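Local atomic coordinates of F5/8 type C domain protein (PDB entry 7JRM), a protein that probably binds carbohydrate as a non-catalytic part of ZmpB, an O-glycopeptidase that recognises and cleaves mucins. Residues 329-334 against 340-345; 122-127 against 185-190. All coordinates share one frame; numbering follows the deposited sequence.

Contact 1 (329-334 against 340-345); sequences TTLTLS and TGLENA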
loop_
_atom_site.group_PDB
_atom_site.type_symbol
_atom_site.label_atom_id
_atom_site.label_comp_id
_atom_site.label_asym_id
_atom_site.label_seq_id
_atom_site.Cartn_x
_atom_site.Cartn_y
_atom_site.Cartn_z
ATOM N N THR A 329 -12.556 -25.766 15.738
ATOM C CA THR A 329 -11.140 -25.494 15.936
ATOM C C THR A 329 -10.347 -26.755 16.233
ATOM O O THR A 329 -9.146 -26.801 15.952
ATOM C CB THR A 329 -10.936 -24.491 17.078
ATOM O OG1 THR A 329 -11.404 -25.057 18.309
ATOM C CG2 THR A 329 -11.688 -23.199 16.794
ATOM N N THR A 330 -10.997 -27.770 16.799
ATOM C CA THR A 330 -10.403 -29.078 17.020
ATOM C C THR A 330 -11.447 -30.137 16.698
ATOM O O THR A 330 -12.649 -29.913 16.867
ATOM C CB THR A 330 -9.899 -29.245 18.462
ATOM O OG1 THR A 330 -9.397 -30.574 18.647
ATOM C CG2 THR A 330 -11.023 -28.984 19.458
ATOM N N LEU A 331 -10.984 -31.289 16.223
ATOM C CA LEU A 331 -11.894 -32.350 15.811
ATOM C C LEU A 331 -11.217 -33.700 15.976
ATOM O O LEU A 331 -10.060 -33.871 15.581
ATOM C CB LEU A 331 -12.342 -32.156 14.358
ATOM C CG LEU A 331 -13.374 -33.151 13.826
ATOM C CD1 LEU A 331 -14.667 -33.074 14.626
ATOM C CD2 LEU A 331 -13.641 -32.902 12.352
ATOM N N THR A 332 -11.944 -34.650 16.558
ATOM C CA THR A 332 -11.479 -36.019 16.730
ATOM C C THR A 332 -12.343 -36.942 15.882
ATOM O O THR A 332 -13.576 -36.867 15.937
ATOM C CB THR A 332 -11.533 -36.438 18.201
ATOM O OG1 THR A 332 -10.569 -35.688 18.949
ATOM C CG2 THR A 332 -11.233 -37.922 18.349
ATOM N N LEU A 333 -11.699 -37.802 15.099
ATOM C CA LEU A 333 -12.390 -38.704 14.190
ATOM C C LEU A 333 -12.253 -40.147 14.659
ATOM O O LEU A 333 -11.320 -40.506 15.382
ATOM C CB LEU A 333 -11.846 -38.565 12.764
ATOM C CG LEU A 333 -11.913 -37.164 12.157
ATOM C CD1 LEU A 333 -11.529 -37.197 10.689
ATOM C CD2 LEU A 333 -13.299 -36.569 12.336
ATOM N N SER A 334 -13.204 -40.974 14.231
ATOM C CA SER A 334 -13.204 -42.393 14.574
ATOM C C SER A 334 -13.961 -43.153 13.497
ATOM O O SER A 334 -15.132 -42.862 13.239
ATOM C CB SER A 334 -13.836 -42.629 15.948
ATOM O OG SER A 334 -14.153 -43.996 16.137
ATOM N N THR A 340 -14.520 -36.080 2.903
ATOM C CA THR A 340 -15.297 -35.127 2.122
ATOM C C THR A 340 -16.237 -34.336 3.023
ATOM O O THR A 340 -16.977 -34.908 3.830
ATOM C CB THR A 340 -16.092 -35.853 1.037
ATOM O OG1 THR A 340 -15.188 -36.534 0.158
ATOM C CG2 THR A 340 -16.923 -34.865 0.230
ATOM N N GLY A 341 -16.198 -33.008 2.885
ATOM C CA GLY A 341 -16.949 -32.095 3.717
ATOM C C GLY A 341 -16.082 -31.286 4.661
ATOM O O GLY A 341 -16.434 -30.148 4.992
ATOM N N LEU A 342 -14.948 -31.847 5.088
ATOM C CA LEU A 342 -14.047 -31.153 6.001
ATOM C C LEU A 342 -13.336 -29.974 5.352
ATOM O O LEU A 342 -12.672 -29.210 6.061
ATOM C CB LEU A 342 -13.015 -32.132 6.563
ATOM C CG LEU A 342 -13.387 -32.794 7.891
ATOM C CD1 LEU A 342 -12.230 -33.626 8.422
ATOM C CD2 LEU A 342 -13.810 -31.743 8.904
ATOM N N GLU A 343 -13.454 -29.807 4.033
ATOM C CA GLU A 343 -12.889 -28.639 3.370
ATOM C C GLU A 343 -13.630 -27.354 3.714
ATOM O O GLU A 343 -13.179 -26.275 3.315
ATOM C CB GLU A 343 -12.882 -28.845 1.854
ATOM C CG GLU A 343 -14.266 -28.904 1.219
ATOM C CD GLU A 343 -14.907 -30.274 1.334
ATOM O OE1 GLU A 343 -14.212 -31.226 1.748
ATOM O OE2 GLU A 343 -16.105 -30.401 1.008
ATOM N N ASN A 344 -14.747 -27.443 4.437
ATOM C CA ASN A 344 -15.507 -26.269 4.840
ATOM C C ASN A 344 -15.092 -25.726 6.200
ATOM O O ASN A 344 -15.419 -24.578 6.520
ATOM C CB ASN A 344 -17.005 -26.591 4.862
ATOM C CG ASN A 344 -17.575 -26.819 3.475
ATOM O OD1 ASN A 344 -17.741 -25.879 2.698
ATOM N ND2 ASN A 344 -17.877 -28.073 3.159
ATOM N N ALA A 345 -14.385 -26.520 7.007
ATOM C CA ALA A 345 -13.932 -26.092 8.331
ATOM C C ALA A 345 -12.634 -25.306 8.173
ATOM O O ALA A 345 -11.531 -25.795 8.432
ATOM C CB ALA A 345 -13.756 -27.290 9.254
#
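L331 and L342 meet through their methyl groups inside what the sequence and the parallel strands 330-332, 350-352 and 372-384 identify as a leucine-rich repeat: a strand, a turn, and a loop that folds back over the strand. The apolar contacts carry the whole interface. L331 CD2 and L342 CD2 come together tip to tip at 3.6 Å. With CG anti to the backbone N (chi1 -176°), L331 holds its branched end out toward the loop. The other methyl of L342 serves a second partner, CD1 lying 4.3 Å from L333 CD1, so one leucine of the loop reaches L331 on the strand and L333 just past its end. All three are buried, and branched, purely apolar side chains suit such a place; M325 and L351 also pack on L342.

Within 340-345, hydrogen bonds shape the 3-10 segment 342-344 that presents L342. E343 OE1 accepts from G341 N at 2.9 Å. Glycine suits position 341 because at its backbone angles (phi 110°) a CB would press on the carbonyl O of T340. G341 O accepts two bonds from N344, both on one face of its carbonyl plane: from the backbone N at 3.2 Å and from ND2 at 3.1 Å.

Contact 2 (122-127 against 185-190); sequences ETFAKG and TPKKRL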
loop_
_atom_site.group_PDB
_atom_site.type_symbol
_atom_site.label_atom_id
_atom_site.label_comp_id
_atom_site.label_asym_id
_atom_site.label_seq_id
_atom_site.Cartn_x
_atom_site.Cartn_y
_atom_site.Cartn_z
ATOM N N GLU A 122 21.691 28.961 5.205
ATOM C CA GLU A 122 21.090 27.921 4.380
ATOM C C GLU A 122 21.799 27.889 3.032
ATOM O O GLU A 122 21.821 28.894 2.313
ATOM C CB GLU A 122 19.592 28.166 4.195
ATOM C CG GLU A 122 18.855 27.009 3.543
ATOM C CD GLU A 122 18.547 25.891 4.517
ATOM O OE1 GLU A 122 18.599 26.135 5.740
ATOM O OE2 GLU A 122 18.257 24.766 4.059
ATOM N N THR A 123 22.375 26.740 2.694
ATOM C CA THR A 123 23.092 26.556 1.439
ATOM C C THR A 123 22.203 25.809 0.454
ATOM O O THR A 123 21.691 24.729 0.769
ATOM C CB THR A 123 24.397 25.790 1.660
ATOM O OG1 THR A 123 25.111 26.365 2.762
ATOM C CG2 THR A 123 25.265 25.849 0.414
ATOM N N PHE A 124 22.022 26.383 -0.731
ATOM C CA PHE A 124 21.162 25.815 -1.759
ATOM C C PHE A 124 22.000 25.276 -2.909
ATOM O O PHE A 124 23.006 25.879 -3.295
ATOM C CB PHE A 124 20.175 26.856 -2.297
ATOM C CG PHE A 124 19.210 27.370 -1.269
ATOM C CD1 PHE A 124 19.569 28.397 -0.414
ATOM C CD2 PHE A 124 17.938 26.830 -1.165
ATOM C CE1 PHE A 124 18.679 28.874 0.529
ATOM C CE2 PHE A 124 17.044 27.303 -0.223
ATOM C CZ PHE A 124 17.414 28.326 0.624
ATOM N N ALA A 125 21.576 24.137 -3.458
ATOM C CA ALA A 125 22.228 23.615 -4.650
ATOM C C ALA A 125 21.626 24.202 -5.918
ATOM O O ALA A 125 22.306 24.272 -6.950
ATOM C CB ALA A 125 22.134 22.087 -4.679
ATOM N N LYS A 126 20.368 24.635 -5.860
ATOM C CA LYS A 126 19.651 25.140 -7.019
ATOM C C LYS A 126 19.183 26.568 -6.770
ATOM O O LYS A 126 18.889 26.954 -5.636
ATOM C CB LYS A 126 18.449 24.252 -7.353
ATOM C CG LYS A 126 18.742 22.763 -7.288
ATOM C CD LYS A 126 19.593 22.316 -8.465
ATOM C CE LYS A 126 18.804 22.364 -9.763
ATOM N NZ LYS A 126 19.688 22.256 -10.956
ATOM N N GLY A 127 19.113 27.340 -7.841
ATOM C CA GLY A 127 18.636 28.703 -7.765
ATOM C C GLY A 127 19.300 29.562 -8.823
ATOM O O GLY A 127 19.998 29.070 -9.705
ATOM N N THR A 185 18.697 40.280 7.161
ATOM C CA THR A 185 17.293 39.931 6.979
ATOM C C THR A 185 17.174 38.453 6.628
ATOM O O THR A 185 17.724 38.025 5.606
ATOM C CB THR A 185 16.660 40.780 5.882
ATOM O OG1 THR A 185 16.887 42.169 6.154
ATOM C CG2 THR A 185 15.159 40.521 5.806
ATOM N N PRO A 186 16.485 37.645 7.436
ATOM C CA PRO A 186 16.328 36.225 7.098
ATOM C C PRO A 186 15.604 36.047 5.772
ATOM O O PRO A 186 14.824 36.901 5.346
ATOM C CB PRO A 186 15.506 35.668 8.266
ATOM C CG PRO A 186 15.739 36.626 9.389
ATOM C CD PRO A 186 15.899 37.972 8.747
ATOM N N LYS A 187 15.874 34.916 5.122
ATOM C CA LYS A 187 15.335 34.662 3.794
ATOM C C LYS A 187 13.811 34.667 3.812
ATOM O O LYS A 187 13.180 34.223 4.775
ATOM C CB LYS A 187 15.856 33.326 3.259
ATOM C CG LYS A 187 15.394 32.107 4.045
ATOM C CD LYS A 187 15.946 30.822 3.447
ATOM C CE LYS A 187 15.206 29.600 3.973
ATOM N NZ LYS A 187 15.109 29.599 5.460
ATOM N N LYS A 188 13.222 35.186 2.739
ATOM C CA LYS A 188 11.778 35.279 2.594
ATOM C C LYS A 188 11.308 34.377 1.461
ATOM O O LYS A 188 12.031 34.147 0.487
ATOM C CB LYS A 188 11.342 36.723 2.326
ATOM C CG LYS A 188 11.435 37.641 3.536
ATOM C CD LYS A 188 11.113 39.079 3.160
ATOM C CE LYS A 188 11.403 40.033 4.308
ATOM N NZ LYS A 188 10.596 39.712 5.519
ATOM N N ARG A 189 10.088 33.867 1.598
ATOM C CA ARG A 189 9.497 32.973 0.613
ATOM C C ARG A 189 8.455 33.718 -0.211
ATOM O O ARG A 189 7.694 34.531 0.320
ATOM C CB ARG A 189 8.855 31.761 1.291
ATOM C CG ARG A 189 8.436 30.659 0.330
ATOM C CD ARG A 189 7.961 29.425 1.082
ATOM N NE ARG A 189 7.677 28.310 0.184
ATOM C CZ ARG A 189 6.926 27.261 0.507
ATOM N NH1 ARG A 189 6.379 27.180 1.713
ATOM N NH2 ARG A 189 6.722 26.292 -0.375
ATOM N N LEU A 190 8.429 33.435 -1.512
ATOM C CA LEU A 190 7.460 34.021 -2.429
ATOM C C LEU A 190 6.785 32.899 -3.204
ATOM O O LEU A 190 7.455 32.145 -3.916
ATOM C CB LEU A 190 8.126 35.011 -3.389
ATOM C CG LEU A 190 8.808 36.231 -2.765
ATOM C CD1 LEU A 190 9.474 37.081 -3.838
ATOM C CD2 LEU A 190 7.813 37.059 -1.963
#
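F124 and K187 touch where the methylene chain of the lysine passes the rim of the phenyl ring: K187 CD lies 4.0 Å from F124 CZ, near the ring plane. The lysine therefore offers hydrocarbon to an edge here, and its charge is not held over the face of this ring. Farther along the same chain, K187 CE comes to 4.5 Å from E122 CG, a loose meeting of the aliphatic parts of two charged residues. Lysine suits this partly exposed position, having apolar methylenes to lay beside neighbours and an amino group to deliver beyond them. The chain runs extended as far as CE and bends only at its last torsion (chi4 -50°), which turns NZ aside.

In the next shell, N116 joins the two polar ends: its OD1 is hydrogen-bonded to K187 NZ and its ND2 to E122 OE1. W149, on strand 145-152, makes a cation-pi contact with K187 and also meets the F124 ring, their planes inclined at about 40°.

The backbone sets these groups in place. E122 and F124 pair with L114 and I112 in the two-stranded hairpin, while K187, just ahead of strand 188-193, bonds to L115. The contact thus lays the hairpin 112-115/121-124 against the start of strand 188-193, in the antiparallel sheet that also holds 145-152 and 215-224.

E122 OE1 and K187 NZ stand 4.9 Å apart, too far for a direct salt bridge. Their opposite charges are linked instead through the N116 amide, which would be polarised between them, and both groups probably remain ionised.

In the fold
From the N terminus, the chain first passes through the Ig-like region and then enters the NPCBM domain, where contact 2 closes a long loop: 57 residues, 33 of them in strands, separate 122-127 from 185-190. It brings the hairpin 112-115/121-124 up to the residue leading into strand 188-193. The chain next runs through helices 232-242, 251-270 and 273-288 before reaching the leucine-rich part. There contact 1 closes a short loop of five residues between a strand and the turn that follows it. The two loops follow one another in series, neither nesting nor crossing. Their centres are about 70 Å apart, on opposite sides of the chain's centre, so each is local to its own domain.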